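Local coordinates for protein glutamine cyclotransferase (Xanthomonas campestris, PDB 3MBR) that probably catalyses the cyclisation of N-terminal glutamine residues to pyroglutamate, as a glutaminyl cyclase, and binds a calcium ion within its beta-propeller, at residues Y9-Y15 and M227-L233; E24-Y28 and R217-K223; H85-V89 and R98-R102. The protein carries 1 engineered substitution. One frame throughout, in Å; residues are numbered along the deposited sequence.

Contact 1: Y9-Y15 and M227-L233; sequences YRVVKRY and MLYEIRL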
loop_
_atom_site.group_PDB
_atom_site.type_symbol
_atom_site.label_atom_id
_atom_site.label_comp_id
_atom_site.label_asym_id
_atom_site.label_seq_id
_atom_site.Cartn_x
_atom_site.Cartn_y
_atom_site.Cartn_z
ATOM N N TYR A 9 -12.191 2.908 -14.756
ATOM C CA TYR A 9 -11.097 3.839 -14.545
ATOM C C TYR A 9 -10.499 4.192 -15.863
ATOM O O TYR A 9 -10.758 3.487 -16.867
ATOM C CB TYR A 9 -10.001 3.229 -13.617
ATOM C CG TYR A 9 -9.199 2.142 -14.294
ATOM C CD1 TYR A 9 -7.968 2.413 -14.874
ATOM C CD2 TYR A 9 -9.757 0.849 -14.449
ATOM C CE1 TYR A 9 -7.234 1.422 -15.573
ATOM C CE2 TYR A 9 -9.054 -0.173 -15.104
ATOM C CZ TYR A 9 -7.807 0.108 -15.702
ATOM O OH TYR A 9 -7.149 -0.880 -16.369
ATOM N N ARG A 10 -9.707 5.264 -15.856
ATOM C CA ARG A 10 -8.880 5.584 -16.988
ATOM C C ARG A 10 -7.469 5.866 -16.567
ATOM O O ARG A 10 -7.247 6.355 -15.492
ATOM C CB ARG A 10 -9.413 6.714 -17.818
ATOM C CG ARG A 10 -9.440 7.995 -17.273
ATOM C CD ARG A 10 -10.003 9.061 -18.350
ATOM N NE ARG A 10 -10.040 10.303 -17.611
ATOM C CZ ARG A 10 -9.048 11.202 -17.524
ATOM N NH1 ARG A 10 -7.922 11.069 -18.239
ATOM N NH2 ARG A 10 -9.193 12.261 -16.688
ATOM N N VAL A 11 -6.529 5.536 -17.436
ATOM C CA VAL A 11 -5.124 5.862 -17.223
ATOM C C VAL A 11 -4.947 7.313 -17.645
ATOM O O VAL A 11 -5.157 7.663 -18.820
ATOM C CB VAL A 11 -4.184 4.931 -17.975
ATOM C CG1 VAL A 11 -2.771 5.353 -17.893
ATOM C CG2 VAL A 11 -4.335 3.465 -17.481
ATOM N N VAL A 12 -4.567 8.157 -16.703
ATOM C CA VAL A 12 -4.253 9.549 -16.975
ATOM C C VAL A 12 -2.844 9.649 -17.606
ATOM O O VAL A 12 -2.633 10.368 -18.612
ATOM C CB VAL A 12 -4.316 10.398 -15.641
ATOM C CG1 VAL A 12 -3.865 11.835 -15.842
ATOM C CG2 VAL A 12 -5.652 10.305 -14.952
ATOM N N LYS A 13 -1.866 9.041 -16.960
ATOM C CA LYS A 13 -0.492 9.204 -17.319
ATOM C C LYS A 13 0.329 8.012 -16.885
ATOM O O LYS A 13 0.042 7.462 -15.835
ATOM C CB LYS A 13 0.061 10.536 -16.706
ATOM C CG LYS A 13 1.381 10.911 -17.228
ATOM C CD LYS A 13 1.616 12.408 -16.815
ATOM C CE LYS A 13 3.033 12.873 -17.140
ATOM N NZ LYS A 13 3.234 14.389 -16.875
ATOM N N ARG A 14 1.334 7.673 -17.699
ATOM C CA ARG A 14 2.299 6.598 -17.344
ATOM C C ARG A 14 3.531 7.308 -16.964
ATOM O O ARG A 14 3.969 8.247 -17.679
ATOM C CB ARG A 14 2.553 5.634 -18.523
ATOM C CG ARG A 14 1.225 5.021 -18.931
ATOM C CD ARG A 14 1.277 4.222 -20.285
ATOM N NE ARG A 14 -0.120 3.835 -20.633
ATOM C CZ ARG A 14 -0.619 2.594 -20.655
ATOM N NH1 ARG A 14 0.171 1.510 -20.475
ATOM N NH2 ARG A 14 -1.924 2.434 -20.911
ATOM N N TYR A 15 4.177 6.834 -15.925
ATOM C CA TYR A 15 5.466 7.382 -15.440
ATOM C C TYR A 15 6.463 6.224 -15.388
ATOM O O TYR A 15 6.078 5.103 -15.176
ATOM C CB TYR A 15 5.272 7.925 -14.013
ATOM C CG TYR A 15 4.267 9.030 -13.882
ATOM C CD1 TYR A 15 2.921 8.760 -13.715
ATOM C CD2 TYR A 15 4.720 10.371 -13.924
ATOM C CE1 TYR A 15 2.004 9.787 -13.592
ATOM C CE2 TYR A 15 3.774 11.436 -13.791
ATOM C CZ TYR A 15 2.417 11.108 -13.588
ATOM O OH TYR A 15 1.525 12.166 -13.357
ATOM N N MET A 227 6.422 0.661 -15.228
ATOM C CA MET A 227 5.701 1.915 -15.154
ATOM C C MET A 227 4.918 2.008 -13.866
ATOM O O MET A 227 4.618 1.028 -13.205
ATOM C CB MET A 227 4.688 2.036 -16.311
ATOM C CG MET A 227 5.380 2.126 -17.711
ATOM S SD MET A 227 4.309 2.341 -19.074
ATOM C CE MET A 227 3.979 0.598 -19.470
ATOM N N LEU A 228 4.647 3.246 -13.543
ATOM C CA LEU A 228 3.748 3.642 -12.479
ATOM C C LEU A 228 2.615 4.399 -13.165
ATOM O O LEU A 228 2.895 5.256 -14.023
ATOM C CB LEU A 228 4.510 4.448 -11.392
ATOM C CG LEU A 228 3.674 5.112 -10.277
ATOM C CD1 LEU A 228 4.373 5.057 -9.010
ATOM C CD2 LEU A 228 3.286 6.501 -10.722
ATOM N N TYR A 229 1.390 4.117 -12.794
ATOM C CA TYR A 229 0.226 4.730 -13.501
ATOM C C TYR A 229 -0.532 5.665 -12.613
ATOM O O TYR A 229 -0.825 5.347 -11.474
ATOM C CB TYR A 229 -0.766 3.664 -13.915
ATOM C CG TYR A 229 -0.175 2.663 -14.885
ATOM C CD1 TYR A 229 0.435 1.487 -14.410
ATOM C CD2 TYR A 229 -0.239 2.856 -16.235
ATOM C CE1 TYR A 229 0.968 0.563 -15.269
ATOM C CE2 TYR A 229 0.279 1.904 -17.111
ATOM C CZ TYR A 229 0.943 0.787 -16.616
ATOM O OH TYR A 229 1.417 -0.157 -17.489
ATOM N N GLU A 230 -0.860 6.847 -13.125
ATOM C CA GLU A 230 -1.877 7.707 -12.483
ATOM C C GLU A 230 -3.188 7.303 -13.127
ATOM O O GLU A 230 -3.313 7.313 -14.344
ATOM C CB GLU A 230 -1.562 9.202 -12.790
ATOM C CG GLU A 230 -2.579 10.148 -12.180
ATOM C CD GLU A 230 -2.243 11.603 -12.444
ATOM O OE1 GLU A 230 -3.145 12.426 -12.227
ATOM O OE2 GLU A 230 -1.094 11.899 -12.843
ATOM N N ILE A 231 -4.167 6.980 -12.301
ATOM C CA ILE A 231 -5.487 6.528 -12.788
ATOM C C ILE A 231 -6.602 7.402 -12.157
ATOM O O ILE A 231 -6.460 7.864 -11.036
ATOM C CB ILE A 231 -5.699 5.061 -12.481
ATOM C CG1 ILE A 231 -5.755 4.785 -11.013
ATOM C CG2 ILE A 231 -4.678 4.135 -13.171
ATOM C CD1 ILE A 231 -6.218 3.337 -10.708
ATOM N N ARG A 232 -7.650 7.611 -12.947
ATOM C CA ARG A 232 -8.783 8.354 -12.442
ATOM C C ARG A 232 -9.994 7.391 -12.400
ATOM O O ARG A 232 -10.295 6.770 -13.415
ATOM C CB ARG A 232 -9.048 9.567 -13.353
ATOM C CG ARG A 232 -10.049 10.628 -12.723
ATOM C CD ARG A 232 -9.173 11.631 -11.917
ATOM N NE ARG A 232 -8.355 12.519 -12.767
ATOM C CZ ARG A 232 -6.993 12.758 -12.734
ATOM N NH1 ARG A 232 -5.998 12.183 -11.833
ATOM N NH2 ARG A 232 -6.677 13.677 -13.701
ATOM N N LEU A 233 -10.637 7.201 -11.252
ATOM C CA LEU A 233 -11.790 6.303 -11.142
ATOM C C LEU A 233 -13.033 6.941 -11.761
ATOM O O LEU A 233 -13.256 8.164 -11.611
ATOM C CB LEU A 233 -12.105 5.993 -9.700
ATOM C CG LEU A 233 -10.896 5.349 -8.936
ATOM C CD1 LEU A 233 -11.371 4.867 -7.572
ATOM C CD2 LEU A 233 -10.284 4.153 -9.748
#
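Arg10 and Arg232 pair through both backbone N-H groups, and the same two-bond pairing recurs at Tyr15 and Leu228, where Tyr15 N lies 2.8 Å from Leu228 O. Between these pairs the register slips by one residue: Val12 and Lys13 both face Glu230, a classic beta bulge. Glu230 O receives Val12 N at 2.8 Å and, weakly, Lys13 N at 3.5 Å, while Glu230 N returns a bond to Lys13 O. The strand directions differ by 143°, an antiparallel pairing of the outer two strands in a four-stranded propeller blade. Because 9-15 comes from the N-terminal end and 227-233 from the C-terminal end, the ladder is the Velcro closure of the propeller ring.

Side-chain polar contacts gather on Glu230. Its fully extended chain (chi1 179°) carries OE2 to the hydroxyl of Tyr15, which donates to it over 2.7 Å. OE1 takes Arg232 NH1 at 2.9 Å through its anti lone pair, so both carboxylate oxygens are held. Arg232 folds back at chi2 and chi3, and Val12 CG2 sits over the centre of its guanidinium.

Among the remaining packing, Arg14 NH1 stands 3.4 Å from Tyr229 CE2. With the planes 84° apart, the edge of the Tyr229 ring meets the face of the Arg14 guanidinium. Met227 SD rests 3.8 Å from Arg14 CD, and Tyr15 CD1 meets Leu228 CD2 at 3.8 Å.

Contact 2: E24-Y28 and R217-K223; sequences EGLFY and RLFVTGK. With CA (calcium ion), chain B.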
loop_
_atom_site.group_PDB
_atom_site.type_symbol
_atom_site.label_atom_id
_atom_site.label_comp_id
_atom_site.label_asym_id
_atom_site.label_seq_id
_atom_site.Cartn_x
_atom_site.Cartn_y
_atom_site.Cartn_z
ATOM N N GLU A 24 6.715 -3.133 -1.957
ATOM C CA GLU A 24 5.968 -3.689 -0.826
ATOM C C GLU A 24 5.027 -2.700 -0.247
ATOM O O GLU A 24 4.308 -3.026 0.708
ATOM C CB GLU A 24 6.956 -4.196 0.239
ATOM C CG GLU A 24 7.695 -5.462 -0.163
ATOM C CD GLU A 24 6.904 -6.808 -0.372
ATOM O OE1 GLU A 24 5.762 -6.914 -0.183
ATOM O OE2 GLU A 24 7.557 -7.845 -0.766
ATOM N N GLY A 25 4.982 -1.465 -0.729
ATOM C CA GLY A 25 4.052 -0.439 -0.211
ATOM C C GLY A 25 4.418 0.882 -0.824
ATOM O O GLY A 25 5.588 1.066 -1.305
ATOM N N LEU A 26 3.474 1.807 -0.859
ATOM C CA LEU A 26 3.735 3.085 -1.543
ATOM C C LEU A 26 2.865 4.169 -0.923
ATOM O O LEU A 26 1.698 3.897 -0.546
ATOM C CB LEU A 26 3.305 2.912 -3.034
ATOM C CG LEU A 26 3.709 4.020 -4.020
ATOM C CD1 LEU A 26 5.168 3.956 -4.381
ATOM C CD2 LEU A 26 2.831 3.864 -5.294
ATOM N N PHE A 27 3.424 5.383 -0.816
ATOM C CA PHE A 27 2.549 6.531 -0.466
ATOM C C PHE A 27 3.070 7.761 -1.129
ATOM O O PHE A 27 4.224 7.730 -1.683
ATOM C CB PHE A 27 2.340 6.700 1.039
ATOM C CG PHE A 27 3.572 7.065 1.817
ATOM C CD1 PHE A 27 4.022 8.391 1.856
ATOM C CD2 PHE A 27 4.263 6.101 2.581
ATOM C CE1 PHE A 27 5.178 8.779 2.645
ATOM C CE2 PHE A 27 5.423 6.505 3.349
ATOM C CZ PHE A 27 5.846 7.831 3.387
ATOM N N TYR A 28 2.349 8.835 -1.135
ATOM C CA TYR A 28 2.777 10.056 -1.781
ATOM C C TYR A 28 2.777 11.142 -0.704
ATOM O O TYR A 28 1.858 11.268 0.140
ATOM C CB TYR A 28 1.738 10.431 -2.843
ATOM C CG TYR A 28 1.947 11.771 -3.498
ATOM C CD1 TYR A 28 1.518 12.926 -2.879
ATOM C CD2 TYR A 28 2.624 11.877 -4.670
ATOM C CE1 TYR A 28 1.681 14.192 -3.436
ATOM C CE2 TYR A 28 2.794 13.158 -5.277
ATOM C CZ TYR A 28 2.315 14.277 -4.614
ATOM O OH TYR A 28 2.445 15.534 -5.211
ATOM N N ARG A 217 -4.811 12.818 -7.048
ATOM C CA ARG A 217 -4.194 11.888 -8.019
ATOM C C ARG A 217 -3.986 10.544 -7.345
ATOM O O ARG A 217 -3.331 10.490 -6.269
ATOM C CB ARG A 217 -2.841 12.438 -8.513
ATOM C CG ARG A 217 -2.949 13.840 -9.157
ATOM C CD ARG A 217 -1.656 14.254 -9.805
ATOM N NE ARG A 217 -0.611 14.442 -8.819
ATOM C CZ ARG A 217 0.678 14.621 -9.119
ATOM N NH1 ARG A 217 1.069 14.701 -10.427
ATOM N NH2 ARG A 217 1.548 14.793 -8.154
ATOM N N LEU A 218 -4.363 9.480 -8.029
ATOM C CA LEU A 218 -4.226 8.122 -7.527
ATOM C C LEU A 218 -3.166 7.418 -8.357
ATOM O O LEU A 218 -3.293 7.387 -9.600
ATOM C CB LEU A 218 -5.580 7.424 -7.627
ATOM C CG LEU A 218 -5.571 6.007 -7.034
ATOM C CD1 LEU A 218 -5.211 6.004 -5.590
ATOM C CD2 LEU A 218 -6.987 5.384 -7.248
ATOM N N PHE A 219 -2.122 6.834 -7.728
ATOM C CA PHE A 219 -1.063 6.162 -8.460
ATOM C C PHE A 219 -1.010 4.675 -8.067
ATOM O O PHE A 219 -1.180 4.327 -6.891
ATOM C CB PHE A 219 0.285 6.776 -8.031
ATOM C CG PHE A 219 0.381 8.265 -8.326
ATOM C CD1 PHE A 219 0.501 8.751 -9.634
ATOM C CD2 PHE A 219 0.345 9.162 -7.274
ATOM C CE1 PHE A 219 0.626 10.123 -9.856
ATOM C CE2 PHE A 219 0.446 10.500 -7.509
ATOM C CZ PHE A 219 0.575 10.981 -8.790
ATOM N N VAL A 220 -0.689 3.824 -9.043
ATOM C CA VAL A 220 -0.507 2.423 -8.759
ATOM C C VAL A 220 0.770 1.880 -9.425
ATOM O O VAL A 220 1.099 2.291 -10.570
ATOM C CB VAL A 220 -1.728 1.544 -9.190
ATOM C CG1 VAL A 220 -2.975 1.973 -8.474
ATOM C CG2 VAL A 220 -2.004 1.609 -10.647
ATOM N N THR A 221 1.472 0.992 -8.764
ATOM C CA THR A 221 2.560 0.277 -9.411
ATOM C C THR A 221 2.741 -1.063 -8.719
ATOM O O THR A 221 1.917 -1.447 -7.869
ATOM C CB THR A 221 3.873 1.083 -9.411
ATOM O OG1 THR A 221 4.795 0.482 -10.355
ATOM C CG2 THR A 221 4.552 1.230 -8.059
ATOM N N GLY A 222 3.731 -1.847 -9.123
ATOM C CA GLY A 222 3.914 -3.166 -8.522
ATOM C C GLY A 222 5.308 -3.684 -8.737
ATOM O O GLY A 222 6.204 -2.953 -9.271
ATOM N N LYS A 223 5.532 -4.897 -8.240
ATOM C CA LYS A 223 6.871 -5.448 -8.169
ATOM C C LYS A 223 7.462 -5.558 -9.538
ATOM O O LYS A 223 6.934 -6.218 -10.429
ATOM C CB LYS A 223 6.855 -6.848 -7.529
ATOM C CG LYS A 223 6.338 -6.787 -6.065
ATOM C CD LYS A 223 6.593 -8.170 -5.390
ATOM C CE LYS A 223 6.059 -8.174 -3.985
ATOM N NZ LYS A 223 6.727 -7.361 -3.082
HETATM CA CA CA B . -0.312 2.907 -0.039
HETATM O O HOH W 1 0.540 3.039 2.228
#
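Tyr28 and Phe219 supply the aromatic part of this contact: CD2 of Tyr28 comes within 3.8 Å of CE2 of Phe219. Their planes are near parallel, 26° apart, but the centroids are separated by 5.9 Å, so the rings have slid past each other and barely overlap. With CG anti to the backbone N (chi1 173°), the Tyr28 ring is carried to where its CD2 atom meets Phe219 and its hydroxyl meets Arg217. Further along, Leu26 CD2 meets Thr221 CG2 at 4.2 Å, a looser aliphatic touch whose side chains cross at about a right angle.

No backbone hydrogen bond links the segments. The strand axes run 8.4 Å apart, too far for one sheet, and the contact is therefore face-to-face packing between neighbouring blades of the propeller. Strand 23-29 forms one edge of the first blade, and strand 217-222 lies between strands 206-212 and 227-233 in the blade that closes the ring.

Polar contacts lie at the two ends. Arg217 NH2 gives Tyr28 OH only a weak hydrogen bond of 3.2 Å; the guanidinium, whose NE is in a salt bridge with Asp212, also has Phe219 CZ over the centre of one face. At the other end Lys223 NZ forms a salt bridge with Glu24 OE2, although its modelled closeness is doubtful; NZ also bonds to Thr23 O.

The calcium ion takes a backbone oxygen from this contact: Leu26 O lies 2.3 Å from it. The carbonyls of Leu155 and Ile209, the carboxylates of Glu154 and Glu156 and a water complete the site.

Contact 3: H85-V89 and R98-R102; sequences HEGFV and RARFR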
loop_
_atom_site.group_PDB
_atom_site.type_symbol
_atom_site.label_atom_id
_atom_site.label_comp_id
_atom_site.label_asym_id
_atom_site.label_seq_id
_atom_site.Cartn_x
_atom_site.Cartn_y
_atom_site.Cartn_z
ATOM N N HIS A 85 7.830 -9.625 13.020
ATOM C CA HIS A 85 6.959 -9.193 14.143
ATOM C C HIS A 85 7.220 -7.736 14.534
ATOM O O HIS A 85 6.532 -7.137 15.410
ATOM C CB HIS A 85 7.041 -10.222 15.287
ATOM C CG HIS A 85 6.625 -11.577 14.820
ATOM N ND1 HIS A 85 5.369 -11.821 14.300
ATOM C CD2 HIS A 85 7.312 -12.747 14.726
ATOM C CE1 HIS A 85 5.289 -13.091 13.938
ATOM N NE2 HIS A 85 6.456 -13.670 14.174
ATOM N N GLU A 86 8.147 -7.154 13.792
ATOM C CA GLU A 86 8.808 -5.936 14.191
ATOM C C GLU A 86 8.479 -4.835 13.209
ATOM O O GLU A 86 8.298 -5.078 12.032
ATOM C CB GLU A 86 10.352 -6.083 14.391
ATOM C CG GLU A 86 10.737 -6.749 15.731
ATOM C CD GLU A 86 12.237 -6.532 16.135
ATOM O OE1 GLU A 86 13.108 -7.292 15.606
ATOM O OE2 GLU A 86 12.534 -5.648 17.016
ATOM N N GLY A 87 8.290 -3.639 13.750
ATOM C CA GLY A 87 8.111 -2.474 12.909
ATOM C C GLY A 87 9.132 -1.428 13.239
ATOM O O GLY A 87 9.742 -1.460 14.294
ATOM N N PHE A 88 9.294 -0.459 12.360
ATOM C CA PHE A 88 10.264 0.622 12.528
ATOM C C PHE A 88 9.637 1.965 12.288
ATOM O O PHE A 88 8.676 2.089 11.482
ATOM C CB PHE A 88 11.386 0.376 11.509
ATOM C CG PHE A 88 12.109 -0.990 11.826
ATOM C CD1 PHE A 88 12.012 -2.075 10.990
ATOM C CD2 PHE A 88 12.694 -1.163 13.066
ATOM C CE1 PHE A 88 12.687 -3.297 11.256
ATOM C CE2 PHE A 88 13.312 -2.426 13.426
ATOM C CZ PHE A 88 13.239 -3.481 12.515
ATOM N N VAL A 89 10.158 2.933 12.980
ATOM C CA VAL A 89 9.728 4.304 12.725
ATOM C C VAL A 89 10.965 5.066 12.332
ATOM O O VAL A 89 11.950 5.029 13.094
ATOM C CB VAL A 89 9.075 4.960 14.007
ATOM C CG1 VAL A 89 8.719 6.418 13.759
ATOM C CG2 VAL A 89 7.889 4.106 14.572
ATOM N N ARG A 98 14.434 5.654 14.010
ATOM C CA ARG A 98 14.323 6.334 15.318
ATOM C C ARG A 98 13.709 5.535 16.411
ATOM O O ARG A 98 13.979 5.778 17.576
ATOM C CB ARG A 98 13.421 7.562 15.160
ATOM C CG ARG A 98 14.057 8.639 14.314
ATOM C CD ARG A 98 15.503 8.897 14.745
ATOM N NE ARG A 98 15.880 10.294 14.553
ATOM C CZ ARG A 98 16.472 10.738 13.459
ATOM N NH1 ARG A 98 16.736 9.872 12.505
ATOM N NH2 ARG A 98 16.790 12.020 13.301
ATOM N N ALA A 99 12.919 4.564 16.019
ATOM C CA ALA A 99 12.243 3.729 16.973
ATOM C C ALA A 99 11.856 2.408 16.401
ATOM O O ALA A 99 11.811 2.204 15.170
ATOM C CB ALA A 99 10.998 4.452 17.567
ATOM N N ARG A 100 11.480 1.490 17.304
ATOM C CA ARG A 100 11.031 0.191 16.856
ATOM C C ARG A 100 9.827 -0.242 17.662
ATOM O O ARG A 100 9.603 0.281 18.742
ATOM C CB ARG A 100 12.153 -0.855 16.972
ATOM C CG ARG A 100 12.568 -1.182 18.390
ATOM C CD ARG A 100 12.405 -2.734 18.426
ATOM N NE ARG A 100 12.610 -3.248 19.731
ATOM C CZ ARG A 100 11.665 -3.433 20.658
ATOM N NH1 ARG A 100 10.364 -3.197 20.381
ATOM N NH2 ARG A 100 12.043 -3.878 21.876
ATOM N N PHE A 101 9.054 -1.153 17.139
ATOM C CA PHE A 101 7.884 -1.591 17.901
ATOM C C PHE A 101 7.602 -3.036 17.485
ATOM O O PHE A 101 8.217 -3.523 16.514
ATOM C CB PHE A 101 6.646 -0.680 17.667
ATOM C CG PHE A 101 6.168 -0.584 16.216
ATOM C CD1 PHE A 101 5.135 -1.397 15.728
ATOM C CD2 PHE A 101 6.751 0.305 15.335
ATOM C CE1 PHE A 101 4.683 -1.263 14.360
ATOM C CE2 PHE A 101 6.321 0.433 14.048
ATOM C CZ PHE A 101 5.262 -0.347 13.562
ATOM N N ARG A 102 6.753 -3.729 18.258
ATOM C CA ARG A 102 6.457 -5.140 17.986
ATOM C C ARG A 102 4.993 -5.321 17.917
ATOM O O ARG A 102 4.241 -4.598 18.581
ATOM C CB ARG A 102 7.026 -6.052 19.070
ATOM C CG ARG A 102 8.365 -6.667 18.670
ATOM C CD ARG A 102 8.704 -7.831 19.649
ATOM N NE ARG A 102 10.132 -8.052 19.958
ATOM C CZ ARG A 102 11.175 -7.296 19.584
ATOM N NH1 ARG A 102 11.014 -6.185 18.852
ATOM N NH2 ARG A 102 12.403 -7.660 19.960
#
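Glu86 OE2 draws in two arginines of the facing strand, forming a salt-bridge network. Arg102 NH1 donates to OE2, which lies at the guanidinium edge near its plane; the modelled separation is very short, so its length is doubtful. Arg100 NE is a longer ionic partner at 3.6 Å from Glu86 OE2, and because that oxygen lies well out of the guanidinium plane, no N-H points at it. The other carboxylate oxygen, OE1, has a weak bond to Tyr65 OH.

Backbone bonds come next. Gly87 N reaches Phe101 O at 2.8 Å in a nearly straight bond (175° at hydrogen), and Phe101 N answers to Gly87 O. Val89 N meets Ala99 O, whereas Val89 O accepts from both Ala99 N at 3.1 Å and Arg98 N at 2.7 Å. Two residues opposite one make a classic beta bulge. The ladder is that of a beta hairpin, strands 86-91 and 96-102, forming the outer half of a four-stranded propeller blade.

Outward of this, Phe101 packs over Gly87. Its CG stands between the backbone N and carbonyl carbon (chi1 59°), which turns the ring across the neighbouring strand. Gly87 CA lies 3.7 Å from the Phe101 ring centroid and 17° off its normal, a CH-pi contact over the face. Val89 CG2 adds an apolar touch on Phe101 CE2 at 4.0 Å, and Phe88 CD2 lies 4.0 Å from Arg100 CB.

How the contacts relate
Contacts 1 and 2 have centres 11 Å apart and share a sheet: strands 227-233 and 217-222 are neighbours, linked by probable backbone hydrogen bonds from Ile231 N to Leu218 O and from Val220 N to Tyr229 O. Contact 1 closes that blade on its outer side; contact 2 lies beside the calcium ion. Contact 3 lies in another blade, its centre about 33 Å from that of contact 1 and 22 Å from that of contact 2, touching neither. In sequence, 9-15 and 24-28 come first, the hairpin of contact 3 follows, and 217-223 and 227-233 come last, so contact 1 joins the chain's two ends by strand pairing, and contact 2 packs the closing blade on the next one.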